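Local coordinates for protein folylpolyglutamate synthase/dihydrofolate synthase (Thermotoga maritima, PDB 1O5Z) that probably uses ATP and magnesium to add L-glutamate to dihydropteroate and to lengthen the polyglutamate tail of tetrahydrofolate, at residues 210-215 and 232-237. Numbering follows the deposited sequence.
Sequences GERKRE and YVIDKD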
loop_
_atom_site.group_PDB
_atom_site.type_symbol
_atom_site.label_atom_id
_atom_site.label_comp_id
_atom_site.label_asym_id
_atom_site.label_seq_id
_atom_site.Cartn_x
_atom_site.Cartn_y
_atom_site.Cartn_z
ATOM N N GLY A 210 15.593 3.696 1.387
ATOM C CA GLY A 210 15.750 2.794 2.527
ATOM C C GLY A 210 16.503 1.543 2.151
ATOM O O GLY A 210 16.524 0.580 2.910
ATOM N N GLU A 211 17.158 1.566 0.989
ATOM C CA GLU A 211 17.802 0.380 0.442
ATOM C C GLU A 211 19.232 0.327 0.947
ATOM O O GLU A 211 19.877 1.375 1.145
ATOM C CB GLU A 211 17.735 0.363 -1.094
ATOM C CG GLU A 211 18.285 -0.916 -1.773
ATOM C CD GLU A 211 17.741 -2.213 -1.182
ATOM O OE1 GLU A 211 16.506 -2.356 -1.007
ATOM O OE2 GLU A 211 18.566 -3.101 -0.872
ATOM N N ARG A 212 19.679 -0.905 1.199
ATOM C CA ARG A 212 21.013 -1.199 1.649
ATOM C C ARG A 212 21.799 -2.150 0.724
ATOM O O ARG A 212 23.010 -2.215 0.841
ATOM C CB ARG A 212 20.950 -1.811 3.042
ATOM C CG ARG A 212 20.419 -0.908 4.148
ATOM C CD ARG A 212 20.721 -1.527 5.493
ATOM N NE ARG A 212 20.363 -0.719 6.657
ATOM C CZ ARG A 212 19.128 -0.589 7.104
ATOM N NH1 ARG A 212 18.099 -1.184 6.484
ATOM N NH2 ARG A 212 18.902 0.162 8.169
ATOM N N LYS A 213 21.152 -2.877 -0.189
ATOM C CA LYS A 213 21.940 -3.710 -1.140
ATOM C C LYS A 213 22.809 -2.887 -2.088
ATOM O O LYS A 213 22.336 -2.042 -2.833
ATOM C CB LYS A 213 21.055 -4.634 -1.977
ATOM C CG LYS A 213 20.515 -5.799 -1.184
ATOM C CD LYS A 213 19.637 -6.657 -2.035
ATOM C CE LYS A 213 18.317 -5.981 -2.391
ATOM N NZ LYS A 213 17.488 -5.768 -1.209
ATOM N N ARG A 214 24.084 -3.190 -2.049
ATOM C CA ARG A 214 25.093 -2.530 -2.844
ATOM C C ARG A 214 24.711 -2.428 -4.321
ATOM O O ARG A 214 24.884 -1.387 -4.946
ATOM C CB ARG A 214 26.379 -3.349 -2.723
ATOM C CG ARG A 214 27.692 -2.588 -2.556
ATOM C CD ARG A 214 27.782 -1.257 -3.277
ATOM N NE ARG A 214 27.064 -0.210 -2.556
ATOM C CZ ARG A 214 27.111 1.079 -2.854
ATOM N NH1 ARG A 214 27.878 1.514 -3.853
ATOM N NH2 ARG A 214 26.398 1.935 -2.125
ATOM N N GLU A 215 24.216 -3.538 -4.860
ATOM C CA GLU A 215 23.872 -3.673 -6.282
ATOM C C GLU A 215 22.833 -2.662 -6.665
ATOM O O GLU A 215 22.886 -2.052 -7.737
ATOM C CB GLU A 215 23.229 -5.025 -6.556
ATOM C CG GLU A 215 23.900 -6.200 -5.900
ATOM C CD GLU A 215 23.360 -6.577 -4.513
ATOM O OE1 GLU A 215 22.201 -7.079 -4.510
ATOM O OE2 GLU A 215 24.093 -6.418 -3.464
ATOM N N TYR A 232 19.825 10.463 -0.583
ATOM C CA TYR A 232 19.954 10.179 0.834
ATOM C C TYR A 232 19.620 8.740 1.077
ATOM O O TYR A 232 18.610 8.230 0.581
ATOM C CB TYR A 232 18.990 11.007 1.648
ATOM C CG TYR A 232 19.054 12.480 1.437
ATOM C CD1 TYR A 232 18.349 13.064 0.381
ATOM C CD2 TYR A 232 19.787 13.309 2.321
ATOM C CE1 TYR A 232 18.365 14.441 0.191
ATOM C CE2 TYR A 232 19.809 14.690 2.160
ATOM C CZ TYR A 232 19.074 15.259 1.087
ATOM O OH TYR A 232 19.055 16.625 0.876
ATOM N N VAL A 233 20.437 8.108 1.884
ATOM C CA VAL A 233 20.431 6.677 2.012
ATOM C C VAL A 233 20.370 6.316 3.475
ATOM O O VAL A 233 21.147 6.819 4.273
ATOM C CB VAL A 233 21.728 6.122 1.430
ATOM C CG1 VAL A 233 21.817 4.599 1.648
ATOM C CG2 VAL A 233 21.860 6.491 -0.039
ATOM N N ILE A 234 19.487 5.411 3.832
ATOM C CA ILE A 234 19.371 5.004 5.234
ATOM C C ILE A 234 20.709 4.562 5.822
ATOM O O ILE A 234 21.521 3.959 5.128
ATOM C CB ILE A 234 18.341 3.868 5.373
ATOM C CG1 ILE A 234 17.989 3.645 6.842
ATOM C CG2 ILE A 234 18.852 2.579 4.712
ATOM C CD1 ILE A 234 16.738 2.881 7.014
ATOM N N ASP A 235 20.929 4.848 7.102
ATOM C CA ASP A 235 22.217 4.589 7.784
ATOM C C ASP A 235 23.393 5.420 7.302
ATOM O O ASP A 235 24.351 5.561 8.042
ATOM C CB ASP A 235 22.630 3.116 7.746
ATOM C CG ASP A 235 21.661 2.215 8.503
ATOM O OD1 ASP A 235 20.853 2.730 9.320
ATOM O OD2 ASP A 235 21.649 0.967 8.339
ATOM N N LYS A 236 23.339 5.921 6.070
ATOM C CA LYS A 236 24.248 6.963 5.614
ATOM C C LYS A 236 23.706 8.345 6.005
ATOM O O LYS A 236 24.202 8.953 6.914
ATOM C CB LYS A 236 24.493 6.887 4.094
ATOM C CG LYS A 236 25.577 7.876 3.667
ATOM C CD LYS A 236 25.983 7.803 2.199
ATOM C CE LYS A 236 27.271 8.663 2.020
ATOM N NZ LYS A 236 27.541 8.926 0.577
ATOM N N ASP A 237 22.676 8.824 5.329
ATOM C CA ASP A 237 22.222 10.190 5.511
ATOM C C ASP A 237 21.133 10.351 6.562
ATOM O O ASP A 237 20.775 11.482 6.948
ATOM C CB ASP A 237 21.733 10.718 4.180
ATOM C CG ASP A 237 22.797 10.642 3.134
ATOM O OD1 ASP A 237 23.666 11.545 3.153
ATOM O OD2 ASP A 237 22.865 9.704 2.291
HETATM O O HOH W 1 21.792 1.845 2.970
#
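Arg212 and Asp235 form a salt bridge in which two nitrogens grip a single oxygen. Arg212 NE lies 2.7 Å from Asp235 OD2, and Arg212 NH2 lies 2.9 Å from the same Asp235 OD2. This oxygen sits at the edge of the guanidinium, close to its plane. Both nitrogens come from above one face of the carboxylate, and the two planes are 54° apart. A weak bond joins Arg212 NH2 to Asp235 OD1. The Arg212 chain is extended from CG to NE (chi3 175°), which brings NE to Asp235.

The van der Waals packing centres on Ile234. Its CG2 lies 4.0 Å above the guanidinium plane, over the centre. The same methyl rests against the backbone of Gly210, with Ile234 CG2 3.6 Å from Gly210 O. Ile234 CD1 is 3.7 Å from Arg212 NH2. An alanine at Ile234 would probably leave one guanidinium face without this packing and open a gap beside Gly210.

Water joins the backbones, donating to both Glu211 O and Ile234 O.

Arg212 NH2 also forms a salt bridge with Glu274 of helix 271-286, which Ile234 touches too. The contact lies in the beta-alpha-beta unit of the Mur ligase middle domain, where parallel strands 207-209 and 231-233 are linked through helix 214-227. It joins the loop before that helix to the loop that leaves edge strand 231-233.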